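Local coordinates for protein alpha-galacturonidase (Bacillus subtilis, PDB 3FEF) that hydrolyses alpha-1,4-linked galacturonides, releasing alpha-D-galacturonate, as an NAD(+)- and manganese-dependent homotetrameric glycosidase of family 4, at residues 300-303 and 304-308; 240-243 and 244-247. All coordinates share one frame; numbering follows the deposited sequence.

Interaction 1 (300-303 and 304-308)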
loop_
_atom_site.group_PDB
_atom_site.type_symbol
_atom_site.label_atom_id
_atom_site.label_comp_id
_atom_site.label_asym_id
_atom_site.label_seq_id
_atom_site.Cartn_x
_atom_site.Cartn_y
_atom_site.Cartn_z
ATOM N N GLN A 300 35.825 21.238 -25.273
ATOM C CA GLN A 300 35.797 21.878 -26.579
ATOM C C GLN A 300 34.467 22.602 -26.809
ATOM O O GLN A 300 34.442 23.789 -27.131
ATOM C CB GLN A 300 36.025 20.847 -27.688
ATOM C CG GLN A 300 35.944 21.431 -29.078
ATOM C CD GLN A 300 36.306 20.426 -30.164
ATOM O OE1 GLN A 300 36.161 20.708 -31.361
ATOM N NE2 GLN A 300 36.782 19.243 -29.753
ATOM N N ASP A 301 33.363 21.883 -26.639
ATOM C CA ASP A 301 32.055 22.489 -26.841
ATOM C C ASP A 301 31.914 23.752 -26.008
ATOM O O ASP A 301 31.405 24.767 -26.476
ATOM C CB ASP A 301 30.937 21.517 -26.478
ATOM C CG ASP A 301 29.592 21.989 -26.970
ATOM O OD1 ASP A 301 29.521 22.479 -28.120
ATOM O OD2 ASP A 301 28.607 21.884 -26.211
ATOM N N ARG A 302 32.373 23.687 -24.765
ATOM C CA ARG A 302 32.236 24.825 -23.883
ATOM C C ARG A 302 33.011 26.020 -24.423
ATOM O O ARG A 302 32.569 27.164 -24.302
ATOM C CB ARG A 302 32.724 24.492 -22.478
ATOM C CG ARG A 302 32.812 25.726 -21.605
ATOM C CD ARG A 302 33.794 25.528 -20.481
ATOM N NE ARG A 302 33.185 24.923 -19.300
ATOM C CZ ARG A 302 33.879 24.321 -18.335
ATOM N NH1 ARG A 302 35.201 24.227 -18.437
ATOM N NH2 ARG A 302 33.257 23.802 -17.283
ATOM N N ALA A 303 34.175 25.748 -25.002
ATOM C CA ALA A 303 35.050 26.812 -25.493
ATOM C C ALA A 303 34.457 27.478 -26.737
ATOM O O ALA A 303 34.460 28.693 -26.846
ATOM C CB ALA A 303 36.467 26.282 -25.772
ATOM N N GLU A 304 33.924 26.693 -27.662
ATOM C CA GLU A 304 33.261 27.307 -28.802
ATOM C C GLU A 304 31.933 27.993 -28.423
ATOM O O GLU A 304 31.521 28.946 -29.083
ATOM C CB GLU A 304 33.109 26.320 -29.972
ATOM C CG GLU A 304 32.032 25.271 -29.816
ATOM C CD GLU A 304 32.273 24.063 -30.719
ATOM O OE1 GLU A 304 31.375 23.193 -30.820
ATOM O OE2 GLU A 304 33.369 23.984 -31.325
ATOM N N LYS A 305 31.272 27.529 -27.358
ATOM C CA LYS A 305 30.106 28.249 -26.836
ATOM C C LYS A 305 30.532 29.575 -26.201
ATOM O O LYS A 305 29.833 30.582 -26.302
ATOM C CB LYS A 305 29.319 27.405 -25.818
ATOM C CG LYS A 305 28.376 26.366 -26.426
ATOM C CD LYS A 305 27.620 25.614 -25.331
ATOM C CE LYS A 305 26.303 25.014 -25.847
ATOM N NZ LYS A 305 26.494 24.056 -26.985
ATOM N N ARG A 306 31.681 29.569 -25.533
ATOM C CA ARG A 306 32.221 30.802 -24.973
ATOM C C ARG A 306 32.507 31.833 -26.049
ATOM O O ARG A 306 32.257 33.024 -25.852
ATOM C CB ARG A 306 33.472 30.527 -24.143
ATOM C CG ARG A 306 33.147 30.467 -22.680
ATOM C CD ARG A 306 33.994 29.470 -21.941
ATOM N NE ARG A 306 33.335 29.104 -20.693
ATOM C CZ ARG A 306 33.918 28.433 -19.711
ATOM N NH1 ARG A 306 35.187 28.057 -19.830
ATOM N NH2 ARG A 306 33.235 28.147 -18.610
ATOM N N GLN A 307 33.008 31.367 -27.188
ATOM C CA GLN A 307 33.319 32.255 -28.304
ATOM C C GLN A 307 32.054 32.820 -28.901
ATOM O O GLN A 307 31.964 34.017 -29.153
ATOM C CB GLN A 307 34.110 31.517 -29.384
ATOM C CG GLN A 307 35.469 31.067 -28.915
ATOM C CD GLN A 307 36.185 30.213 -29.945
ATOM O OE1 GLN A 307 36.366 30.627 -31.095
ATOM N NE2 GLN A 307 36.599 29.015 -29.539
ATOM N N GLU A 308 31.074 31.951 -29.129
ATOM C CA GLU A 308 29.782 32.393 -29.628
ATOM C C GLU A 308 29.181 33.456 -28.708
ATOM O O GLU A 308 28.696 34.497 -29.167
ATOM C CB GLU A 308 28.810 31.225 -29.797
ATOM C CG GLU A 308 27.715 31.538 -30.812
ATOM C CD GLU A 308 26.350 30.965 -30.447
ATOM O OE1 GLU A 308 26.270 30.074 -29.564
ATOM O OE2 GLU A 308 25.346 31.416 -31.056
#
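Successive turns of helix 295-314 are joined here by an i to i+4 salt bridge, Asp301 to Lys305, and by backbone bonds, while two arginines, Arg302 and Arg306, stack side by side. Lys305 NZ meets Asp301 OD2 at 3.1 Å, on the syn side of the carboxylate and 24° out of its plane. The lysine tip reaches it through a bend at the last torsion (chi4 59°), which turns NZ aside from an otherwise extended chain. Asp301 OD1 also lies 3.4 Å from Glu304 OE1, with the two carboxylates almost perpendicular; the nearby ammonium group probably offsets part of that like-charge contact. Beneath these side chains runs the alpha-helical i to i+4 ladder, in which Glu304 N donates to Gln300 O at 3.0 Å and Lys305 N to Asp301 O at 2.9 Å. On another flank the guanidinium of Arg306 is laid over the aliphatic part of Arg302, whose CG sits 3.5 Å from Arg306 CZ. The two side chains run the same way, with guanidinium planes only 12° apart; Arg302 NE and Arg306 NH2, both donors of like charge, approach to 3.3 Å without a bond. Arg306 and Lys305 also touch Gln16, in the probable NAD(+)-binding region.

Interaction 2 (240-243 and 244-247)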
loop_
_atom_site.group_PDB
_atom_site.type_symbol
_atom_site.label_atom_id
_atom_site.label_comp_id
_atom_site.label_asym_id
_atom_site.label_seq_id
_atom_site.Cartn_x
_atom_site.Cartn_y
_atom_site.Cartn_z
ATOM N N GLY A 240 17.894 13.454 -43.599
ATOM C CA GLY A 240 18.997 14.403 -43.746
ATOM C C GLY A 240 20.047 14.339 -42.649
ATOM O O GLY A 240 20.718 15.329 -42.360
ATOM N N GLU A 241 20.195 13.171 -42.035
ATOM C CA GLU A 241 21.172 12.992 -40.963
ATOM C C GLU A 241 22.042 11.771 -41.202
ATOM O O GLU A 241 21.680 10.857 -41.953
ATOM C CB GLU A 241 20.476 12.804 -39.621
ATOM C CG GLU A 241 20.129 14.064 -38.887
ATOM C CD GLU A 241 20.114 13.822 -37.399
ATOM O OE1 GLU A 241 20.575 12.729 -36.984
ATOM O OE2 GLU A 241 19.650 14.711 -36.651
ATOM N N CYS A 242 23.185 11.755 -40.530
ATOM C CA CYS A 242 24.053 10.594 -40.522
ATOM C C CYS A 242 24.500 10.359 -39.089
ATOM O O CYS A 242 24.901 11.290 -38.403
ATOM C CB CYS A 242 25.268 10.832 -41.416
ATOM S SG CYS A 242 26.474 9.508 -41.290
ATOM N N TRP A 243 24.448 9.122 -38.628
ATOM C CA TRP A 243 24.758 8.871 -37.221
ATOM C C TRP A 243 26.162 9.360 -36.812
ATOM O O TRP A 243 26.409 9.556 -35.629
ATOM C CB TRP A 243 24.559 7.392 -36.863
ATOM C CG TRP A 243 25.576 6.473 -37.458
ATOM C CD1 TRP A 243 25.530 5.883 -38.690
ATOM C CD2 TRP A 243 26.790 6.017 -36.835
ATOM N NE1 TRP A 243 26.649 5.089 -38.872
ATOM C CE2 TRP A 243 27.434 5.160 -37.747
ATOM C CE3 TRP A 243 27.398 6.265 -35.594
ATOM C CZ2 TRP A 243 28.661 4.543 -37.458
ATOM C CZ3 TRP A 243 28.603 5.657 -35.308
ATOM C CH2 TRP A 243 29.229 4.805 -36.237
ATOM N N ARG A 244 27.063 9.562 -37.784
ATOM C CA ARG A 244 28.418 10.053 -37.497
ATOM C C ARG A 244 28.497 11.566 -37.368
ATOM O O ARG A 244 29.528 12.079 -36.983
ATOM C CB ARG A 244 29.421 9.650 -38.575
ATOM C CG ARG A 244 29.614 8.176 -38.774
ATOM C CD ARG A 244 30.569 7.919 -39.937
ATOM N NE ARG A 244 30.420 6.559 -40.438
ATOM C CZ ARG A 244 31.002 5.501 -39.886
ATOM N NH1 ARG A 244 30.806 4.286 -40.391
ATOM N NH2 ARG A 244 31.776 5.659 -38.822
ATOM N N ASP A 245 27.437 12.281 -37.712
ATOM C CA ASP A 245 27.499 13.741 -37.686
ATOM C C ASP A 245 28.011 14.278 -36.348
ATOM O O ASP A 245 28.802 15.210 -36.322
ATOM C CB ASP A 245 26.141 14.391 -38.025
ATOM C CG ASP A 245 25.642 14.042 -39.425
ATOM O OD1 ASP A 245 26.450 13.573 -40.262
ATOM O OD2 ASP A 245 24.428 14.237 -39.684
ATOM N N SER A 246 27.555 13.708 -35.238
ATOM C CA SER A 246 28.016 14.160 -33.930
ATOM C C SER A 246 27.879 13.074 -32.878
ATOM O O SER A 246 27.252 12.043 -33.116
ATOM C CB SER A 246 27.226 15.375 -33.485
ATOM O OG SER A 246 25.983 14.963 -32.952
ATOM N N VAL A 247 28.466 13.315 -31.710
ATOM C CA VAL A 247 28.361 12.371 -30.599
ATOM C C VAL A 247 26.905 12.199 -30.138
ATOM O O VAL A 247 26.585 11.269 -29.405
ATOM C CB VAL A 247 29.247 12.795 -29.409
ATOM C CG1 VAL A 247 30.634 13.139 -29.894
ATOM C CG2 VAL A 247 28.643 13.970 -28.668
#
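Cys242 and Asp245 are the first and last residues of a type I beta turn in the loop between helices 220-231 and 253-262, and they are linked by both backbone and side chain. Asp245 N closes the turn on Cys242 O at 2.8 Å; the bond is nearly straight at hydrogen, yet the donor stands above the carbonyl plane. In return, the Asp245 carboxylate folds back under the start of the turn, its CG beside the backbone N (chi1 -61°), and OD2 accepts Cys242 N at 2.9 Å. That N-H arrives from above the carboxylate plane, 52° out of it. The other oxygen, OD1, rests against Cys242 CB at 3.2 Å. The thiol sulfur serves as a third acceptor: Cys242 SG, anti to its own backbone nitrogen, receives Arg244 N in a long bond of 3.6 Å. At Trp243 the polar backbone atoms are satisfied from outside the turn, N by Glu237 OE2 and O by His291 NE2, and the His291 ring also meets the indole. Ser246 OG is paired with Phe248 N just beyond. Over one face of the buried indole runs the extended Arg244 side chain, with CG 3.9 Å from the centroid of the six-membered ring in a CH-pi contact. Replacing Trp243 with a serine would probably leave the Arg244 chain without the surface it lies on, and the His291 ring without its aromatic neighbour. Further along, the guanidinium is inclined at 44° to the indole, and Trp243 CZ2 comes beneath its centre, 3.5 Å from Arg244 CZ.

From the N terminus, the chain first passes the Rossmann-type parallel sheet, then reaches interaction 2 and afterwards interaction 1, both within the C-terminal family 4 range. Each is local: within 240-247 the four residues 242-245 close one tight turn in the loop between helices 220-231 and 253-262, whereas 300-308 joins consecutive turns inside helix 295-314. They follow in series, neither nesting nor crossing. Their centres are about 20 Å apart and their nearest atoms about 8 Å, so they do not touch. Interaction 2 ties its loop to the segment leading into helix 295-314 through His291, while interaction 1 faces the loop carrying Gln16, within the region that probably binds NAD(+).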